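Local coordinates for protein 5'-Methylthioadenosine Nucleosidase (Arabidopsis thaliana, PDB 2H8G) that belongs to the phosphorylase superfamily as a nucleosidase of alpha/beta fold and holds adenine in a pocket beside its central sheet, at residues A34-A37 and E38-L42; E235-L238 and Q239-V243. One frame throughout, in Å; residues are numbered along the deposited sequence.

Contact 1. Residues A34-A37 and E38-L42; sequences AMQA and EALPL
Glu-38 folds back over Met-35, the N-cap residue of helix 36-45. Its OE1 takes the N-H of Met-35 at 2.9 Å, with the donor 37° out of the carboxylate plane. This is one half of a capping box, made by the third helix residue; methionine has no side-chain acceptor to return the second half. CG of Glu-38 lies beside its own backbone N (chi1 -60°), which turns the extended chain back toward the cap. There the carboxylate carbon CD rests 3.6 Å from CB of Met-35. A water accepts from Ala-34 N and sits 2.8 Å from OE1 of Glu-38. OE2 of Glu-38 is hydrogen-bonded to Thr-116 OG1.

The carbonyl O of Met-35 is gripped twice. Glu-38 N reaches it at 2.9 Å from above the carbonyl plane, and Ala-39 N at 3.2 Å within that plane. Gln-36 O accepts the N-H of Leu-40 at 2.8 Å, and Gln-36 N donates to Asp-88 OD1. Next in line, Ala-37 O meets CD of Pro-41 at 3.1 Å, because proline brings no N-H, and the helix kinks here. Partners on both oxygens probably hold the Glu-38 carboxylate in one rotation, its side chain about 6 Å from the bound adenine.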
ATOM      1  N   ALA A  34      -5.296  11.435  -5.561  1.00 18.33           N
ATOM      2  CA  ALA A  34      -4.586  10.508  -6.436  1.00 18.30           C
ATOM      3  C   ALA A  34      -4.194  11.006  -7.821  1.00 20.12           C
ATOM      4  O   ALA A  34      -3.087  10.726  -8.285  1.00 21.43           O
ATOM      5  CB  ALA A  34      -5.393   9.231  -6.581  1.00 18.97           C
ATOM      6  N   MET A  35      -5.095  11.717  -8.487  1.00 21.29           N
ATOM      7  CA  MET A  35      -4.824  12.209  -9.840  1.00 22.37           C
ATOM      8  C   MET A  35      -4.602  13.716  -9.883  1.00 24.63           C
ATOM      9  O   MET A  35      -5.349  14.478  -9.278  1.00 23.59           O
ATOM     10  CB  MET A  35      -5.987  11.841 -10.763  1.00 24.45           C
ATOM     11  CG  MET A  35      -6.301  10.354 -10.799  1.00 26.61           C
ATOM     12  SD  MET A  35      -7.736   9.980 -11.835  1.00 31.37           S
ATOM     13  CE  MET A  35      -6.983   9.972 -13.464  1.00 31.64           C
ATOM     14  N   GLN A  36      -3.576  14.146 -10.612  1.00 26.23           N
ATOM     15  CA  GLN A  36      -3.288  15.573 -10.719  1.00 30.31           C
ATOM     16  C   GLN A  36      -4.508  16.297 -11.282  1.00 29.78           C
ATOM     17  O   GLN A  36      -4.781  17.438 -10.914  1.00 29.19           O
ATOM     18  CB  GLN A  36      -2.092  15.822 -11.645  1.00 33.65           C
ATOM     19  CG  GLN A  36      -2.427  15.728 -13.128  1.00 38.94           C
ATOM     20  CD  GLN A  36      -1.466  16.517 -14.002  1.00 41.55           C
ATOM     21  OE1 GLN A  36      -1.218  17.700 -13.763  1.00 43.44           O
ATOM     22  NE2 GLN A  36      -0.925  15.866 -15.026  1.00 42.45           N
ATOM     23  N   ALA A  37      -5.236  15.623 -12.171  1.00 29.55           N
ATOM     24  CA  ALA A  37      -6.424  16.196 -12.800  1.00 30.76           C
ATOM     25  C   ALA A  37      -7.541  16.442 -11.795  1.00 30.52           C
ATOM     26  O   ALA A  37      -8.403  17.294 -12.013  1.00 31.27           O
ATOM     27  CB  ALA A  37      -6.915  15.282 -13.906  1.00 30.17           C
ATOM     28  N   GLU A  38      -7.535  15.686 -10.703  1.00 29.00           N
ATOM     29  CA  GLU A  38      -8.545  15.852  -9.665  1.00 28.39           C
ATOM     30  C   GLU A  38      -8.126  17.012  -8.762  1.00 27.80           C
ATOM     31  O   GLU A  38      -8.968  17.698  -8.178  1.00 28.88           O
ATOM     32  CB  GLU A  38      -8.668  14.574  -8.815  1.00 26.31           C
ATOM     33  CG  GLU A  38      -9.065  13.311  -9.577  1.00 28.31           C
ATOM     34  CD  GLU A  38      -8.985  12.045  -8.717  1.00 26.96           C
ATOM     35  OE1 GLU A  38      -7.978  11.867  -8.001  1.00 23.81           O
ATOM     36  OE2 GLU A  38      -9.921  11.218  -8.769  1.00 25.66           O
ATOM     37  N   ALA A  39      -6.817  17.231  -8.666  1.00 26.97           N
ATOM     38  CA  ALA A  39      -6.269  18.281  -7.812  1.00 27.96           C
ATOM     39  C   ALA A  39      -6.175  19.662  -8.450  1.00 29.44           C
ATOM     40  O   ALA A  39      -6.428  20.669  -7.788  1.00 29.66           O
ATOM     41  CB  ALA A  39      -4.894  17.868  -7.301  1.00 27.02           C
ATOM     42  N   LEU A  40      -5.806  19.713  -9.725  1.00 31.56           N
ATOM     43  CA  LEU A  40      -5.662  20.995 -10.413  1.00 32.29           C
ATOM     44  C   LEU A  40      -6.839  21.947 -10.224  1.00 32.74           C
ATOM     45  O   LEU A  40      -6.642  23.120  -9.908  1.00 32.03           O
ATOM     46  CB  LEU A  40      -5.405  20.777 -11.909  1.00 33.66           C
ATOM     47  CG  LEU A  40      -4.023  20.224 -12.271  1.00 35.63           C
ATOM     48  CD1 LEU A  40      -3.940  19.987 -13.773  1.00 36.53           C
ATOM     49  CD2 LEU A  40      -2.943  21.201 -11.816  1.00 36.39           C
ATOM     50  N   PRO A  41      -8.077  21.463 -10.413  1.00 33.60           N
ATOM     51  CA  PRO A  41      -9.235  22.345 -10.240  1.00 34.20           C
ATOM     52  C   PRO A  41      -9.229  23.030  -8.875  1.00 35.03           C
ATOM     53  O   PRO A  41      -9.525  24.221  -8.766  1.00 35.69           O
ATOM     54  CB  PRO A  41     -10.416  21.394 -10.404  1.00 34.63           C
ATOM     55  CG  PRO A  41      -9.888  20.373 -11.368  1.00 34.36           C
ATOM     56  CD  PRO A  41      -8.506  20.115 -10.830  1.00 34.05           C
ATOM     57  N   LEU A  42      -8.884  22.270  -7.840  1.00 35.08           N
ATOM     58  CA  LEU A  42      -8.844  22.792  -6.479  1.00 34.14           C
ATOM     59  C   LEU A  42      -7.640  23.705  -6.266  1.00 34.81           C
ATOM     60  O   LEU A  42      -7.737  24.722  -5.582  1.00 34.84           O
ATOM     61  CB  LEU A  42      -8.802  21.634  -5.474  1.00 33.78           C
ATOM     62  CG  LEU A  42      -8.967  21.985  -3.994  1.00 33.36           C
ATOM     63  CD1 LEU A  42     -10.324  22.633  -3.764  1.00 33.19           C
ATOM     64  CD2 LEU A  42      -8.838  20.722  -3.155  1.00 33.77           C
TER
HETATM   65  O   HOH W   1      -8.128  11.071  -5.303  1.00 20.43           O

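Contact 2. Residues E235-L238 and Q239-V243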
ATOM      1  N   GLU A 235     -14.746   3.559 -19.774  1.00 29.28           N
ATOM      2  CA  GLU A 235     -15.319   4.517 -20.710  1.00 30.03           C
ATOM      3  C   GLU A 235     -16.104   5.623 -20.018  1.00 28.53           C
ATOM      4  O   GLU A 235     -15.855   6.808 -20.249  1.00 27.99           O
ATOM      5  CB  GLU A 235     -16.232   3.799 -21.710  1.00 32.55           C
ATOM      6  CG  GLU A 235     -16.905   4.732 -22.710  1.00 37.89           C
ATOM      7  CD  GLU A 235     -17.845   4.002 -23.654  1.00 40.32           C
ATOM      8  OE1 GLU A 235     -17.376   3.112 -24.392  1.00 42.90           O
ATOM      9  OE2 GLU A 235     -19.054   4.320 -23.656  1.00 43.66           O
ATOM     10  N   GLU A 236     -17.058   5.243 -19.172  1.00 26.77           N
ATOM     11  CA  GLU A 236     -17.874   6.230 -18.471  1.00 25.60           C
ATOM     12  C   GLU A 236     -17.049   7.042 -17.473  1.00 25.17           C
ATOM     13  O   GLU A 236     -17.255   8.246 -17.315  1.00 24.02           O
ATOM     14  CB  GLU A 236     -19.052   5.548 -17.761  1.00 26.06           C
ATOM     15  CG  GLU A 236     -19.941   6.527 -17.002  1.00 25.45           C
ATOM     16  CD  GLU A 236     -21.280   5.942 -16.588  1.00 27.55           C
ATOM     17  OE1 GLU A 236     -21.307   4.852 -15.981  1.00 23.82           O
ATOM     18  OE2 GLU A 236     -22.313   6.587 -16.863  1.00 30.53           O
ATOM     19  N   PHE A 237     -16.118   6.378 -16.799  1.00 23.69           N
ATOM     20  CA  PHE A 237     -15.254   7.044 -15.833  1.00 23.34           C
ATOM     21  C   PHE A 237     -14.512   8.206 -16.491  1.00 23.57           C
ATOM     22  O   PHE A 237     -14.587   9.345 -16.029  1.00 24.88           O
ATOM     23  CB  PHE A 237     -14.260   6.024 -15.257  1.00 23.40           C
ATOM     24  CG  PHE A 237     -13.026   6.632 -14.647  1.00 23.98           C
ATOM     25  CD1 PHE A 237     -13.117   7.678 -13.734  1.00 24.26           C
ATOM     26  CD2 PHE A 237     -11.768   6.121 -14.961  1.00 24.49           C
ATOM     27  CE1 PHE A 237     -11.971   8.203 -13.137  1.00 24.42           C
ATOM     28  CE2 PHE A 237     -10.618   6.637 -14.373  1.00 24.68           C
ATOM     29  CZ  PHE A 237     -10.721   7.681 -13.458  1.00 26.11           C
ATOM     30  N   LEU A 238     -13.804   7.913 -17.577  1.00 25.60           N
ATOM     31  CA  LEU A 238     -13.036   8.936 -18.277  1.00 26.01           C
ATOM     32  C   LEU A 238     -13.918   9.972 -18.967  1.00 26.09           C
ATOM     33  O   LEU A 238     -13.551  11.141 -19.068  1.00 25.46           O
ATOM     34  CB  LEU A 238     -12.102   8.274 -19.293  1.00 27.05           C
ATOM     35  CG  LEU A 238     -11.124   7.265 -18.678  1.00 28.44           C
ATOM     36  CD1 LEU A 238     -10.374   6.531 -19.783  1.00 31.42           C
ATOM     37  CD2 LEU A 238     -10.156   7.984 -17.744  1.00 28.45           C
ATOM     38  N   GLN A 239     -15.083   9.540 -19.435  1.00 26.46           N
ATOM     39  CA  GLN A 239     -16.018  10.434 -20.113  1.00 27.53           C
ATOM     40  C   GLN A 239     -16.510  11.537 -19.178  1.00 28.12           C
ATOM     41  O   GLN A 239     -16.695  12.683 -19.593  1.00 28.17           O
ATOM     42  CB  GLN A 239     -17.219   9.636 -20.626  1.00 29.19           C
ATOM     43  CG  GLN A 239     -18.239  10.450 -21.408  1.00 33.23           C
ATOM     44  CD  GLN A 239     -19.549   9.709 -21.597  1.00 36.38           C
ATOM     45  OE1 GLN A 239     -19.563   8.529 -21.954  1.00 38.80           O
ATOM     46  NE2 GLN A 239     -20.660  10.399 -21.363  1.00 39.54           N
ATOM     47  N   ASN A 240     -16.716  11.187 -17.911  1.00 25.37           N
ATOM     48  CA  ASN A 240     -17.217  12.142 -16.927  1.00 24.77           C
ATOM     49  C   ASN A 240     -16.153  12.742 -16.014  1.00 23.85           C
ATOM     50  O   ASN A 240     -16.460  13.579 -15.165  1.00 24.55           O
ATOM     51  CB  ASN A 240     -18.296  11.482 -16.063  1.00 25.23           C
ATOM     52  CG  ASN A 240     -19.540  11.136 -16.848  1.00 27.54           C
ATOM     53  OD1 ASN A 240     -20.080  11.973 -17.569  1.00 31.53           O
ATOM     54  ND2 ASN A 240     -20.012   9.902 -16.703  1.00 26.94           N
ATOM     55  N   LEU A 241     -14.908  12.318 -16.192  1.00 24.45           N
ATOM     56  CA  LEU A 241     -13.807  12.798 -15.366  1.00 25.11           C
ATOM     57  C   LEU A 241     -13.720  14.318 -15.256  1.00 26.23           C
ATOM     58  O   LEU A 241     -13.732  14.867 -14.158  1.00 25.93           O
ATOM     59  CB  LEU A 241     -12.479  12.248 -15.898  1.00 27.10           C
ATOM     60  CG  LEU A 241     -11.218  12.636 -15.121  1.00 27.58           C
ATOM     61  CD1 LEU A 241     -11.291  12.088 -13.695  1.00 27.38           C
ATOM     62  CD2 LEU A 241      -9.997  12.084 -15.839  1.00 28.43           C
ATOM     63  N   THR A 242     -13.637  15.003 -16.390  1.00 26.98           N
ATOM     64  CA  THR A 242     -13.524  16.457 -16.375  1.00 27.65           C
ATOM     65  C   THR A 242     -14.681  17.182 -15.688  1.00 27.77           C
ATOM     66  O   THR A 242     -14.465  18.000 -14.796  1.00 27.84           O
ATOM     67  CB  THR A 242     -13.359  17.005 -17.808  1.00 28.62           C
ATOM     68  OG1 THR A 242     -12.155  16.475 -18.376  1.00 29.80           O
ATOM     69  CG2 THR A 242     -13.283  18.527 -17.799  1.00 30.09           C
ATOM     70  N   VAL A 243     -15.908  16.877 -16.093  1.00 26.94           N
ATOM     71  CA  VAL A 243     -17.074  17.532 -15.507  1.00 26.81           C
ATOM     72  C   VAL A 243     -17.276  17.228 -14.023  1.00 26.00           C
ATOM     73  O   VAL A 243     -17.569  18.124 -13.233  1.00 26.53           O
ATOM     74  CB  VAL A 243     -18.364  17.160 -16.273  1.00 28.47           C
ATOM     75  CG1 VAL A 243     -18.283  17.677 -17.704  1.00 31.31           C
ATOM     76  CG2 VAL A 243     -18.562  15.655 -16.268  1.00 33.66           C
TER
HETATM   77  O   HOH W   2     -22.548   8.825 -18.034  1.00 33.36           O
HETATM   78  O   HOH W   3     -13.827  13.881 -19.156  1.00 27.31           O
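The opening turns of helix 233-259 form one wall of the adenine pocket, and here Glu-236 meets Asn-240 while Phe-237 meets Leu-241, each pair one turn apart. Phe-237 is the pocket residue, its side chain about 4 Å from the adenine. Its ring and the Leu-241 side chain lie side by side and point the same way, with CE1 of Phe-237 4.0 Å from CD1 of Leu-241. Both side chains also touch Thr-116 on strand 110-119.

The polar pair is Glu-236 and Asn-240. ND2 of Asn-240 lies 3.4 Å from CG of Glu-236, and the carboxylate and amide planes are turned 39° apart. A water joins the two ends: it donates to OE2 of Glu-236 and accepts from ND2 of Asn-240 at 3.1 Å. ND2 also donates to Thr-224 O and OE1 of Glu-236 accepts from Leu-226 N, which ties the helix to the end of strand 217-226, the strand that precedes it in this phosphorylase-superfamily fold. CG of Glu-236 stands opposite its backbone N (chi1 180°), and the extended chain carries the carboxylate out to that strand.

Along the backbone, Gln-239 N bonds to Glu-235 O at 3.0 Å, and Asn-240 N bonds to Glu-236 O. Leu-241 N also makes a weak bond of 3.4 Å to Leu-238 O. A second water donates to Leu-238 O at 2.8 Å and accepts from Thr-242 N, bridging the two ends of an i to i+4 step. Leu-238 packs against Ile-145 of the second subunit.

Overall arrangement
Contact 1 comes early in the chain, at the start of helix 36-45. Contact 2 comes near the end, in the first turns of helix 233-259. Their centres are about 14 Å apart, yet they touch: SD of Met-35 packs 4.1 Å from CZ of Phe-237. Further along, Pro-41 and Leu-42 rest on Glu-249 and Ala-252 of the same long helix. Each helix follows a strand of the mixed sheet, 28-32 and 217-226. Strand 110-119 pairs in parallel with both, and its Thr-116 meets Glu-38, Phe-237 and Leu-241. Segments distant in sequence thus come together beside the adenine pocket, which Phe-237 and Thr-116 line directly.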